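Local coordinates for protein ethyl acetate hydrolase (PDB 5EFZ) that hydrolyses ethyl acetate and other short-chain acetate esters, a step in the bacterial breakdown of small methyl ketones such as 2-butanone, at residues F25-G31 / E43-A49; T66-G70 / M269-W273; V95-I99 / D126-Q131; M226-E231 / H304-F308. All blocks are in the same frame, centred on the assembly; numbering follows the deposited sequence.

Contact 1. Residues F25-G31 / E43-A49; sequences FELINIG and ECLLAVA
Six backbone hydrogen bonds join 25-31 to 43-49. Glu-26 N to Val-48 O is 2.8 Å and Val-48 N to Glu-26 O 2.8 Å; Ile-28 N to Leu-46 O is 2.8 Å and Leu-46 N to Ile-28 O 2.9 Å. Further along, Ile-30 N reaches Cys-44 O at 2.9 Å and Cys-44 N reaches Gly-31 O at 3.0 Å. Glu-26/Val-48 and Ile-28/Leu-46 are hydrogen-bonded pairs, Leu-27/Ala-47 and Asn-29/Leu-45 non-hydrogen-bonded ones; the axes of segments 26-29 and 45-49 approach to 4.5 Å, N-to-C directions 148° apart. Asn-29 (chi1 t) closes an Asx turn, its OD1 accepting from Gly-31 N at 2.8 Å. On the Ile-28/Val-48 face, Ile-28 CD1 meets Val-48 CG2 at 3.9 Å, and the face is covered by Leu-134 of helix 124-139. On the other, Ala-47 CB lies 3.8 Å from both Leu-27 CD1 and Phe-25 CD1, the Phe-25 ring swung over by its p rotamer. This is the antiparallel pair at the N-terminal edge of an alpha/beta-hydrolase sheet, where strand 26-29 is outermost within the chain.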
loop_
_atom_site.group_PDB
_atom_site.type_symbol
_atom_site.label_atom_id
_atom_site.label_comp_id
_atom_site.label_asym_id
_atom_site.label_seq_id
_atom_site.Cartn_x
_atom_site.Cartn_y
_atom_site.Cartn_z
ATOM N N PHE A 25 20.042 -28.972 3.106
ATOM C CA PHE A 25 20.801 -28.144 2.172
ATOM C C PHE A 25 22.280 -28.388 2.436
ATOM O O PHE A 25 22.652 -28.829 3.517
ATOM C CB PHE A 25 20.454 -26.652 2.297
ATOM C CG PHE A 25 20.750 -26.052 3.657
ATOM C CD1 PHE A 25 22.055 -25.705 4.014
ATOM C CD2 PHE A 25 19.724 -25.822 4.563
ATOM C CE1 PHE A 25 22.325 -25.146 5.247
ATOM C CE2 PHE A 25 19.981 -25.274 5.800
ATOM C CZ PHE A 25 21.289 -24.934 6.153
ATOM N N GLU A 26 23.125 -28.076 1.461
ATOM C CA GLU A 26 24.565 -28.216 1.636
ATOM C C GLU A 26 25.208 -26.838 1.643
ATOM O O GLU A 26 24.775 -25.952 0.903
ATOM C CB GLU A 26 25.161 -29.056 0.517
ATOM C CG GLU A 26 25.988 -30.218 1.012
ATOM C CD GLU A 26 26.605 -30.997 -0.131
ATOM O OE1 GLU A 26 26.017 -30.976 -1.241
ATOM O OE2 GLU A 26 27.683 -31.608 0.082
ATOM N N LEU A 27 26.234 -26.649 2.466
ATOM C CA LEU A 27 26.971 -25.369 2.469
ATOM C C LEU A 27 28.162 -25.506 1.571
ATOM O O LEU A 27 29.058 -26.320 1.848
ATOM C CB LEU A 27 27.460 -24.971 3.864
ATOM C CG LEU A 27 26.601 -24.188 4.832
ATOM C CD1 LEU A 27 25.765 -23.131 4.125
ATOM C CD2 LEU A 27 25.731 -25.161 5.599
ATOM N N ILE A 28 28.195 -24.733 0.496
ATOM C CA ILE A 28 29.319 -24.829 -0.427
ATOM C C ILE A 28 30.165 -23.568 -0.390
ATOM O O ILE A 28 29.661 -22.469 -0.629
ATOM C CB ILE A 28 28.834 -25.087 -1.859
ATOM C CG1 ILE A 28 28.116 -26.442 -1.905
ATOM C CG2 ILE A 28 30.032 -25.072 -2.807
ATOM C CD1 ILE A 28 27.282 -26.659 -3.128
ATOM N N ASN A 29 31.450 -23.737 -0.105
ATOM C CA ASN A 29 32.373 -22.611 -0.105
ATOM C C ASN A 29 32.807 -22.312 -1.515
ATOM O O ASN A 29 33.523 -23.084 -2.112
ATOM C CB ASN A 29 33.595 -22.900 0.772
ATOM C CG ASN A 29 34.469 -21.663 1.006
ATOM O OD1 ASN A 29 34.336 -20.635 0.329
ATOM N ND2 ASN A 29 35.360 -21.761 1.975
ATOM N N ILE A 30 32.395 -21.184 -2.063
ATOM C CA ILE A 30 32.848 -20.869 -3.406
ATOM C C ILE A 30 34.115 -19.992 -3.425
ATOM O O ILE A 30 34.566 -19.573 -4.486
ATOM C CB ILE A 30 31.757 -20.177 -4.202
ATOM C CG1 ILE A 30 31.295 -18.906 -3.497
ATOM C CG2 ILE A 30 30.558 -21.123 -4.455
ATOM C CD1 ILE A 30 30.884 -17.856 -4.467
ATOM N N GLY A 31 34.685 -19.717 -2.256
ATOM C CA GLY A 31 35.930 -18.961 -2.177
ATOM C C GLY A 31 35.666 -17.479 -2.020
ATOM O O GLY A 31 34.545 -17.072 -1.688
ATOM N N GLU A 43 35.476 -15.610 2.376
ATOM C CA GLU A 43 34.897 -16.878 1.946
ATOM C C GLU A 43 33.393 -16.725 1.885
ATOM O O GLU A 43 32.750 -16.292 2.837
ATOM C CB GLU A 43 35.282 -18.038 2.869
ATOM C CG GLU A 43 34.871 -17.863 4.319
ATOM C CD GLU A 43 34.708 -19.188 5.049
ATOM O OE1 GLU A 43 35.065 -20.238 4.467
ATOM O OE2 GLU A 43 34.214 -19.179 6.201
ATOM N N CYS A 44 32.831 -17.048 0.739
ATOM C CA CYS A 44 31.401 -16.940 0.561
ATOM C C CYS A 44 30.834 -18.351 0.577
ATOM O O CYS A 44 31.198 -19.171 -0.270
ATOM C CB CYS A 44 31.071 -16.213 -0.743
ATOM S SG CYS A 44 29.301 -16.067 -1.055
ATOM N N LEU A 45 30.002 -18.642 1.578
ATOM C CA LEU A 45 29.322 -19.927 1.670
ATOM C C LEU A 45 27.907 -19.785 1.129
ATOM O O LEU A 45 27.142 -18.917 1.560
ATOM C CB LEU A 45 29.267 -20.417 3.113
ATOM C CG LEU A 45 30.558 -20.515 3.905
ATOM C CD1 LEU A 45 30.274 -21.154 5.238
ATOM C CD2 LEU A 45 31.593 -21.300 3.158
ATOM N N LEU A 46 27.559 -20.628 0.167
ATOM C CA LEU A 46 26.213 -20.639 -0.358
ATOM C C LEU A 46 25.513 -21.894 0.128
ATOM O O LEU A 46 26.053 -23.003 -0.016
ATOM C CB LEU A 46 26.222 -20.607 -1.898
ATOM C CG LEU A 46 26.802 -19.359 -2.553
ATOM C CD1 LEU A 46 26.750 -19.551 -4.098
ATOM C CD2 LEU A 46 26.022 -18.081 -2.109
ATOM N N ALA A 47 24.330 -21.706 0.709
ATOM C CA ALA A 47 23.448 -22.809 1.088
ATOM C C ALA A 47 22.623 -23.233 -0.123
ATOM O O ALA A 47 21.866 -22.422 -0.686
ATOM C CB ALA A 47 22.530 -22.407 2.244
ATOM N N VAL A 48 22.781 -24.493 -0.515
ATOM C CA VAL A 48 22.237 -24.995 -1.775
ATOM C C VAL A 48 21.424 -26.265 -1.534
ATOM O O VAL A 48 21.878 -27.195 -0.863
ATOM C CB VAL A 48 23.368 -25.329 -2.803
ATOM C CG1 VAL A 48 22.763 -25.769 -4.152
ATOM C CG2 VAL A 48 24.327 -24.156 -2.992
ATOM N N ALA A 49 20.242 -26.337 -2.125
ATOM C CA ALA A 49 19.438 -27.556 -2.043
ATOM C C ALA A 49 19.270 -28.040 -3.468
ATOM O O ALA A 49 18.964 -27.249 -4.340
ATOM C CB ALA A 49 18.065 -27.282 -1.366
#

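Contact 2. Residues T66-G70 / M269-W273; sequences TWYSG and MAWKW. With ACT (acetate ion), chain O.
Loop 66-70 lines the active-site pocket of this esterase, packed against helix 263-274, and supplies what is consistent with one arm of the oxyanion hole: Tyr-68 N donates to OXT of a bound acetate, probably from the crystallisation liquor, at 2.8 Å (161°), while Met-152 N and the probable catalytic residues Ser-151 and His-334 also bond the ion. Such an amide, just after strand 61-65, is where alpha/beta-hydrolases place it. Trp-67 to Gly-70 form a type II beta turn, closed by Gly-70 N to Trp-67 O at 3.0 Å, with Ser-69 at positive phi (72°). Opposite runs one turn of helix, Met-269 to Trp-273. Tyr-68, chi1 t, lays its ring along that turn: CD1 is 3.7 Å from Met-269 CB and 3.8 Å from Trp-273 CE3, and CE1 is 4.0 Å from Ala-270 CB. The Tyr-68 ring and the six-membered ring of Trp-273 are oblique, centroids 5.2 Å apart and planes at 50°. A weak hydrogen bond runs from Ser-69 N to Met-269 SD (3.5 Å). Trp-273 NE1 is held by Asp-184. Around the contact, helix 182-196 backs Ala-270 and Trp-273, helix 72-79 packs on Trp-67, and Met-152 of helix 152-163 touches Tyr-68 and Trp-273.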
loop_
_atom_site.group_PDB
_atom_site.type_symbol
_atom_site.label_atom_id
_atom_site.label_comp_id
_atom_site.label_asym_id
_atom_site.label_seq_id
_atom_site.Cartn_x
_atom_site.Cartn_y
_atom_site.Cartn_z
ATOM N N THR A 66 16.243 -17.438 -4.225
ATOM C CA THR A 66 15.228 -17.284 -3.173
ATOM C C THR A 66 14.857 -15.809 -3.026
ATOM O O THR A 66 15.568 -14.905 -3.531
ATOM C CB THR A 66 15.741 -17.852 -1.815
ATOM O OG1 THR A 66 16.891 -17.111 -1.417
ATOM C CG2 THR A 66 16.181 -19.363 -1.959
ATOM N N TRP A 67 13.739 -15.562 -2.348
ATOM C CA TRP A 67 13.181 -14.226 -2.301
ATOM C C TRP A 67 13.425 -13.584 -0.942
ATOM O O TRP A 67 14.092 -14.157 -0.073
ATOM C CB TRP A 67 11.674 -14.257 -2.618
ATOM C CG TRP A 67 10.859 -15.223 -1.791
ATOM C CD1 TRP A 67 10.844 -15.350 -0.418
ATOM C CD2 TRP A 67 9.895 -16.167 -2.294
ATOM N NE1 TRP A 67 9.942 -16.335 -0.041
ATOM C CE2 TRP A 67 9.355 -16.855 -1.172
ATOM C CE3 TRP A 67 9.449 -16.504 -3.579
ATOM C CZ2 TRP A 67 8.378 -17.852 -1.308
ATOM C CZ3 TRP A 67 8.486 -17.505 -3.716
ATOM C CH2 TRP A 67 7.960 -18.165 -2.586
ATOM N N TYR A 68 12.895 -12.378 -0.779
ATOM C CA TYR A 68 13.090 -11.617 0.454
ATOM C C TYR A 68 12.553 -12.377 1.671
ATOM O O TYR A 68 11.405 -12.768 1.655
ATOM C CB TYR A 68 12.386 -10.257 0.358
ATOM C CG TYR A 68 12.444 -9.503 1.685
ATOM C CD1 TYR A 68 13.568 -8.749 2.035
ATOM C CD2 TYR A 68 11.370 -9.549 2.583
ATOM C CE1 TYR A 68 13.628 -8.063 3.261
ATOM C CE2 TYR A 68 11.424 -8.860 3.822
ATOM C CZ TYR A 68 12.550 -8.128 4.135
ATOM O OH TYR A 68 12.588 -7.476 5.341
ATOM N N SER A 69 13.392 -12.544 2.712
ATOM C CA SER A 69 13.052 -13.222 3.972
ATOM C C SER A 69 12.912 -14.743 3.811
ATOM O O SER A 69 12.673 -15.456 4.780
ATOM C CB SER A 69 11.770 -12.639 4.629
ATOM O OG SER A 69 10.591 -13.109 3.988
ATOM N N GLY A 70 13.129 -15.236 2.601
ATOM C CA GLY A 70 12.854 -16.624 2.291
ATOM C C GLY A 70 14.093 -17.503 2.259
ATOM O O GLY A 70 15.248 -17.029 2.304
ATOM N N MET A 269 18.835 -8.017 3.016
ATOM C CA MET A 269 18.035 -8.378 1.851
ATOM C C MET A 269 17.235 -7.178 1.373
ATOM O O MET A 269 17.093 -6.971 0.182
ATOM C CB MET A 269 17.136 -9.580 2.183
ATOM C CG MET A 269 17.956 -10.915 2.287
ATOM S SD MET A 269 16.886 -12.307 2.770
ATOM C CE MET A 269 16.669 -11.988 4.534
ATOM N N ALA A 270 16.722 -6.375 2.308
ATOM C CA ALA A 270 16.011 -5.160 1.947
ATOM C C ALA A 270 16.890 -4.153 1.166
ATOM O O ALA A 270 16.433 -3.564 0.169
ATOM C CB ALA A 270 15.421 -4.481 3.239
ATOM N N TRP A 271 18.124 -3.929 1.621
ATOM C CA TRP A 271 19.033 -2.993 0.932
ATOM C C TRP A 271 19.259 -3.480 -0.500
ATOM O O TRP A 271 19.302 -2.706 -1.464
ATOM C CB TRP A 271 20.388 -2.899 1.676
ATOM C CG TRP A 271 21.341 -1.825 1.160
ATOM C CD1 TRP A 271 21.516 -0.551 1.675
ATOM C CD2 TRP A 271 22.270 -1.952 0.084
ATOM N NE1 TRP A 271 22.489 0.112 0.958
ATOM C CE2 TRP A 271 22.965 -0.728 -0.022
ATOM C CE3 TRP A 271 22.585 -2.993 -0.807
ATOM C CZ2 TRP A 271 23.937 -0.504 -0.993
ATOM C CZ3 TRP A 271 23.551 -2.768 -1.787
ATOM C CH2 TRP A 271 24.223 -1.539 -1.863
ATOM N N LYS A 272 19.419 -4.789 -0.610
ATOM C CA LYS A 272 19.712 -5.427 -1.888
ATOM C C LYS A 272 18.508 -5.249 -2.832
ATOM O O LYS A 272 18.647 -4.870 -3.999
ATOM C CB LYS A 272 20.009 -6.910 -1.674
ATOM C CG LYS A 272 20.396 -7.659 -2.952
ATOM C CD LYS A 272 20.432 -9.184 -2.713
ATOM C CE LYS A 272 21.282 -9.595 -1.503
ATOM N NZ LYS A 272 21.332 -11.113 -1.512
ATOM N N TRP A 273 17.342 -5.597 -2.303
ATOM C CA TRP A 273 16.074 -5.487 -3.026
ATOM C C TRP A 273 15.884 -4.063 -3.558
ATOM O O TRP A 273 15.523 -3.864 -4.726
ATOM C CB TRP A 273 14.942 -5.909 -2.063
ATOM C CG TRP A 273 13.495 -5.624 -2.434
ATOM C CD1 TRP A 273 12.958 -5.290 -3.659
ATOM C CD2 TRP A 273 12.400 -5.646 -1.505
ATOM N NE1 TRP A 273 11.574 -5.096 -3.525
ATOM C CE2 TRP A 273 11.223 -5.317 -2.214
ATOM C CE3 TRP A 273 12.316 -5.900 -0.132
ATOM C CZ2 TRP A 273 9.961 -5.242 -1.585
ATOM C CZ3 TRP A 273 11.062 -5.817 0.494
ATOM C CH2 TRP A 273 9.909 -5.496 -0.240
HETATM C C ACT O . 9.840 -10.979 -1.878
HETATM O O ACT O . 9.107 -10.015 -2.238
HETATM O OXT ACT O . 11.007 -11.055 -2.391
HETATM C CH3 ACT O . 9.327 -11.992 -0.912
#

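Contact 3. Residues V95-I99 / D126-Q131; sequences VVNQI and DDVSAQ
Strand 92-96 and helix 124-139 are successive elements of a beta-alpha-beta crossover in the alpha/beta-hydrolase sheet; the next strand, 146-150, lies beyond 61-65. The contact takes the strand end and the following loop, 97-99, against about one and a half turns of helix, with nearest CA atoms at Val-96/Gln-131 (7.4 Å) and Ile-99/Asp-127 (6.3 Å). Val-96, chi1 t, points toward the helix and sets CG1 3.8 Å from CG of Gln-131, whose m,t side chain extends back to the strand while its OE1 is held by Trp-160. Ile-99, also directed toward the helix, adopts m,t, which brings CD1 to 4.2 Å from Ala-130 CB and CG1 to 3.4 Å from Asp-127 OD1. Asp-127 (chi1 m) leaves the helix sideways, then turns its carboxylate to the loop; OD2 forms a salt bridge with Lys-272, whose NZ also bonds Ile-99 O and Gln-98 OE1. Gln-98 NE2 in turn reaches Thr-66 O, linking this loop to that after strand 61-65. One water donates to Asn-97 O (3.0 Å) and Asp-127 OD1 (2.8 Å) and accepts from Gln-131 NE2 (3.0 Å). The direct bond between the segments is Ile-99 N to Asp-127 OD1, 2.8 Å at 158°.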
loop_
_atom_site.group_PDB
_atom_site.type_symbol
_atom_site.label_atom_id
_atom_site.label_comp_id
_atom_site.label_asym_id
_atom_site.label_seq_id
_atom_site.Cartn_x
_atom_site.Cartn_y
_atom_site.Cartn_z
ATOM N N VAL A 95 18.406 -24.946 -5.878
ATOM C CA VAL A 95 17.828 -23.801 -5.193
ATOM C C VAL A 95 18.924 -23.153 -4.337
ATOM O O VAL A 95 19.479 -23.801 -3.443
ATOM C CB VAL A 95 16.653 -24.208 -4.308
ATOM C CG1 VAL A 95 15.959 -22.928 -3.754
ATOM C CG2 VAL A 95 15.681 -25.103 -5.122
ATOM N N VAL A 96 19.256 -21.904 -4.640
ATOM C CA VAL A 96 20.410 -21.271 -4.012
ATOM C C VAL A 96 19.945 -20.125 -3.135
ATOM O O VAL A 96 19.295 -19.185 -3.607
ATOM C CB VAL A 96 21.416 -20.777 -5.056
ATOM C CG1 VAL A 96 22.669 -20.138 -4.364
ATOM C CG2 VAL A 96 21.809 -21.942 -6.028
ATOM N N ASN A 97 20.294 -20.212 -1.862
ATOM C CA ASN A 97 19.915 -19.185 -0.884
ATOM C C ASN A 97 20.693 -17.880 -1.054
ATOM O O ASN A 97 21.927 -17.884 -1.202
ATOM C CB ASN A 97 20.118 -19.734 0.530
ATOM C CG ASN A 97 19.088 -20.803 0.884
ATOM O OD1 ASN A 97 17.993 -20.476 1.353
ATOM N ND2 ASN A 97 19.450 -22.089 0.692
ATOM N N GLN A 98 19.968 -16.772 -1.037
ATOM C CA GLN A 98 20.574 -15.446 -1.097
ATOM C C GLN A 98 21.663 -15.267 -0.076
ATOM O O GLN A 98 21.501 -15.659 1.089
ATOM C CB GLN A 98 19.520 -14.371 -0.833
ATOM C CG GLN A 98 18.735 -13.923 -2.049
ATOM C CD GLN A 98 17.921 -12.674 -1.661
ATOM O OE1 GLN A 98 18.451 -11.746 -1.039
ATOM N NE2 GLN A 98 16.632 -12.687 -1.965
ATOM N N ILE A 99 22.752 -14.633 -0.491
ATOM C CA ILE A 99 23.702 -14.071 0.464
ATOM C C ILE A 99 22.943 -13.142 1.382
ATOM O O ILE A 99 22.255 -12.221 0.914
ATOM C CB ILE A 99 24.827 -13.302 -0.262
ATOM C CG1 ILE A 99 25.587 -14.277 -1.192
ATOM C CG2 ILE A 99 25.801 -12.660 0.758
ATOM C CD1 ILE A 99 26.544 -13.572 -2.156
ATOM N N ASP A 126 25.972 -9.462 -7.004
ATOM C CA ASP A 126 26.880 -10.302 -6.221
ATOM C C ASP A 126 26.319 -11.717 -6.082
ATOM O O ASP A 126 27.056 -12.672 -6.239
ATOM C CB ASP A 126 27.133 -9.683 -4.827
ATOM C CG ASP A 126 27.791 -8.302 -4.907
ATOM O OD1 ASP A 126 28.761 -8.137 -5.688
ATOM O OD2 ASP A 126 27.342 -7.374 -4.176
ATOM N N ASP A 127 25.025 -11.861 -5.777
ATOM C CA ASP A 127 24.393 -13.186 -5.782
ATOM C C ASP A 127 24.565 -13.929 -7.107
ATOM O O ASP A 127 24.903 -15.126 -7.145
ATOM C CB ASP A 127 22.900 -13.069 -5.485
ATOM C CG ASP A 127 22.622 -12.843 -3.996
ATOM O OD1 ASP A 127 22.883 -13.766 -3.200
ATOM O OD2 ASP A 127 22.121 -11.760 -3.625
ATOM N N VAL A 128 24.327 -13.228 -8.204
ATOM C CA VAL A 128 24.373 -13.894 -9.519
ATOM C C VAL A 128 25.794 -14.312 -9.859
ATOM O O VAL A 128 26.028 -15.410 -10.384
ATOM C CB VAL A 128 23.750 -12.981 -10.588
ATOM C CG1 VAL A 128 23.939 -13.552 -12.036
ATOM C CG2 VAL A 128 22.232 -12.849 -10.268
ATOM N N SER A 129 26.759 -13.463 -9.527
ATOM C CA SER A 129 28.160 -13.835 -9.751
ATOM C C SER A 129 28.554 -15.058 -8.908
ATOM O O SER A 129 29.197 -15.993 -9.415
ATOM C CB SER A 129 29.086 -12.648 -9.457
ATOM O OG SER A 129 30.447 -13.041 -9.598
ATOM N N ALA A 130 28.153 -15.057 -7.634
ATOM C CA ALA A 130 28.399 -16.203 -6.765
ATOM C C ALA A 130 27.723 -17.479 -7.280
ATOM O O ALA A 130 28.337 -18.556 -7.285
ATOM C CB ALA A 130 27.924 -15.900 -5.321
ATOM N N GLN A 131 26.470 -17.363 -7.695
ATOM C CA GLN A 131 25.746 -18.507 -8.287
ATOM C C GLN A 131 26.419 -19.042 -9.546
ATOM O O GLN A 131 26.486 -20.264 -9.787
ATOM C CB GLN A 131 24.300 -18.111 -8.597
ATOM C CG GLN A 131 23.444 -17.920 -7.318
ATOM C CD GLN A 131 22.221 -17.057 -7.555
ATOM O OE1 GLN A 131 21.841 -16.803 -8.692
ATOM N NE2 GLN A 131 21.620 -16.558 -6.461
HETATM O O HOH W 1 22.878 -16.525 -3.737
#

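Contact 4. Residues M226-E231 / H304-F308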
loop_
_atom_site.group_PDB
_atom_site.type_symbol
_atom_site.label_atom_id
_atom_site.label_comp_id
_atom_site.label_asym_id
_atom_site.label_seq_id
_atom_site.Cartn_x
_atom_site.Cartn_y
_atom_site.Cartn_z
ATOM N N MET A 226 0.537 -4.204 2.258
ATOM C CA MET A 226 1.011 -4.118 0.862
ATOM C C MET A 226 1.169 -5.476 0.167
ATOM O O MET A 226 1.274 -5.522 -1.042
ATOM C CB MET A 226 2.387 -3.400 0.793
ATOM C CG MET A 226 2.314 -1.911 1.176
ATOM S SD MET A 226 1.357 -0.937 0.024
ATOM C CE MET A 226 2.251 -1.151 -1.514
ATOM N N GLY A 227 1.171 -6.554 0.922
ATOM C CA GLY A 227 1.593 -7.841 0.376
ATOM C C GLY A 227 0.489 -8.670 -0.240
ATOM O O GLY A 227 0.764 -9.647 -0.945
ATOM N N TRP A 228 -0.764 -8.299 0.034
ATOM C CA TRP A 228 -1.902 -9.092 -0.482
ATOM C C TRP A 228 -2.673 -8.205 -1.437
ATOM O O TRP A 228 -2.098 -7.714 -2.414
ATOM C CB TRP A 228 -2.763 -9.622 0.674
ATOM C CG TRP A 228 -1.953 -10.453 1.689
ATOM C CD1 TRP A 228 -1.433 -10.027 2.891
ATOM C CD2 TRP A 228 -1.566 -11.826 1.546
ATOM N NE1 TRP A 228 -0.771 -11.073 3.521
ATOM C CE2 TRP A 228 -0.824 -12.177 2.701
ATOM C CE3 TRP A 228 -1.804 -12.804 0.558
ATOM C CZ2 TRP A 228 -0.302 -13.469 2.896
ATOM C CZ3 TRP A 228 -1.267 -14.088 0.744
ATOM C CH2 TRP A 228 -0.546 -14.414 1.927
ATOM N N SER A 229 -3.967 -7.979 -1.206
ATOM C CA SER A 229 -4.679 -6.939 -1.940
ATOM C C SER A 229 -5.942 -6.569 -1.175
ATOM O O SER A 229 -6.377 -7.311 -0.298
ATOM C CB SER A 229 -5.056 -7.383 -3.377
ATOM O OG SER A 229 -6.151 -8.284 -3.318
ATOM N N PRO A 230 -6.515 -5.389 -1.470
ATOM C CA PRO A 230 -7.808 -5.094 -0.845
ATOM C C PRO A 230 -8.870 -6.169 -1.176
ATOM O O PRO A 230 -9.701 -6.506 -0.330
ATOM C CB PRO A 230 -8.183 -3.737 -1.449
ATOM C CG PRO A 230 -6.805 -3.077 -1.683
ATOM C CD PRO A 230 -5.930 -4.220 -2.159
ATOM N N GLU A 231 -8.836 -6.706 -2.390
ATOM C CA GLU A 231 -9.794 -7.746 -2.777
ATOM C C GLU A 231 -9.610 -9.045 -1.995
ATOM O O GLU A 231 -10.590 -9.734 -1.683
ATOM C CB GLU A 231 -9.675 -8.073 -4.271
ATOM C CG GLU A 231 -10.492 -7.194 -5.178
ATOM C CD GLU A 231 -11.971 -7.250 -4.859
ATOM O OE1 GLU A 231 -12.707 -8.103 -5.415
ATOM O OE2 GLU A 231 -12.405 -6.430 -4.034
ATOM N N HIS A 304 -2.904 -8.732 -8.933
ATOM C CA HIS A 304 -3.281 -7.805 -7.867
ATOM C C HIS A 304 -2.083 -7.443 -6.963
ATOM O O HIS A 304 -2.260 -6.949 -5.854
ATOM C CB HIS A 304 -4.445 -8.395 -7.025
ATOM C CG HIS A 304 -5.758 -8.413 -7.742
ATOM N ND1 HIS A 304 -5.984 -9.159 -8.894
ATOM C CD2 HIS A 304 -6.916 -7.745 -7.517
ATOM C CE1 HIS A 304 -7.215 -8.974 -9.303
ATOM N NE2 HIS A 304 -7.815 -8.118 -8.477
ATOM N N ASP A 305 -0.869 -7.681 -7.453
ATOM C CA ASP A 305 0.356 -7.240 -6.748
ATOM C C ASP A 305 0.340 -5.715 -6.588
ATOM O O ASP A 305 0.238 -4.977 -7.569
ATOM C CB ASP A 305 1.605 -7.720 -7.534
ATOM C CG ASP A 305 2.907 -7.601 -6.744
ATOM O OD1 ASP A 305 3.086 -6.614 -5.989
ATOM O OD2 ASP A 305 3.749 -8.532 -6.877
ATOM N N GLN A 306 0.433 -5.237 -5.346
ATOM C CA GLN A 306 0.394 -3.818 -5.045
ATOM C C GLN A 306 1.681 -3.061 -5.316
ATOM O O GLN A 306 1.650 -1.826 -5.315
ATOM C CB GLN A 306 0.011 -3.630 -3.582
ATOM C CG GLN A 306 -1.291 -4.322 -3.216
ATOM C CD GLN A 306 -2.465 -3.812 -4.014
ATOM O OE1 GLN A 306 -2.696 -2.604 -4.080
ATOM N NE2 GLN A 306 -3.226 -4.733 -4.627
ATOM N N PHE A 307 2.814 -3.741 -5.470
ATOM C CA PHE A 307 4.048 -2.965 -5.619
ATOM C C PHE A 307 4.965 -3.403 -6.750
ATOM O O PHE A 307 5.802 -2.607 -7.187
ATOM C CB PHE A 307 4.824 -2.898 -4.272
ATOM C CG PHE A 307 5.200 -4.211 -3.698
ATOM C CD1 PHE A 307 6.457 -4.746 -3.941
ATOM C CD2 PHE A 307 4.339 -4.885 -2.854
ATOM C CE1 PHE A 307 6.828 -5.957 -3.397
ATOM C CE2 PHE A 307 4.697 -6.094 -2.302
ATOM C CZ PHE A 307 5.956 -6.632 -2.572
ATOM N N PHE A 308 4.804 -4.625 -7.262
ATOM C CA PHE A 308 5.426 -4.966 -8.540
ATOM C C PHE A 308 4.251 -5.094 -9.518
ATOM O O PHE A 308 3.724 -6.179 -9.688
ATOM C CB PHE A 308 6.229 -6.274 -8.461
ATOM C CG PHE A 308 7.594 -6.145 -7.844
ATOM C CD1 PHE A 308 8.549 -5.302 -8.412
ATOM C CD2 PHE A 308 7.947 -6.916 -6.747
ATOM C CE1 PHE A 308 9.831 -5.202 -7.855
ATOM C CE2 PHE A 308 9.234 -6.838 -6.187
ATOM C CZ PHE A 308 10.174 -5.986 -6.746
#
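The loop after strand 296-300 carries Asp-305, the probable acid of the Ser-His-Asp triad of this alpha/beta-hydrolase, and it rests on the break between helices 213-227 and 230-234. Contact here is by packing, without direct hydrogen bonding between the segments. His-304 comes first, pointing toward the break: its CB is 3.8 Å from Ser-229 CB and its CD2 4.3 Å from Glu-231 CB. Ser-229 is the N-cap of helix 230-234; its OG accepts from Phe-232 N and also bonds Ile-331 O. Asp-305 turns its CA-to-CB bond away. Its OD1 accepts from Phe-307 N and Phe-308 N, both at 2.9 Å, an Asx turn and a wider Asx motif that fix the carboxylate, while OD2 bonds His-334 ND1, consistent with the charge-relay link. Gln-306 gives the most surface to the contact: its m,m side chain curls so that NE2 bonds its own loop at His-304 O (2.7 Å) and also lies 3.5 Å from Ser-229 CB and 3.7 Å from Pro-230 CD. Gln-306 and Met-226 each meet the same residue of the second subunit, placing this contact at the dimer interface. Phe-307, chi1 p, brings its ring to His-334; Met-226 CE lies 4.2 Å from Phe-307 CB. Met-226 O, buried without a polar partner, faces the ring edge, 3.6 Å from Phe-307 CD2.

Contacts 2 and 3 are wholly buried, whereas contact 1 is partly exposed at the sheet edge and contact 4, though buried, adjoins the second subunit. Contacts 1 and 3 share the sheet through neighbouring strands 45-51 and 92-96: Ala-49 O lies 2.8 Å from Val-95 N, and Ile-30 CD1 packs 3.6 Å from Ala-130 CB. Contact 3 is nested within the chain loop that contact 2 closes, and Lys-272 NZ joins them, 2.3 Å from Asp-127 OD2. Contacts 2 and 4 pack, Trp-273 CZ2 lying 3.7 Å from Phe-307 CE1. Backbone bonding dominates contact 1, a carboxylate and water contact 3, side-chain packing contact 2, and packing that includes backbone carbonyls contact 4, beside the catalytic centre.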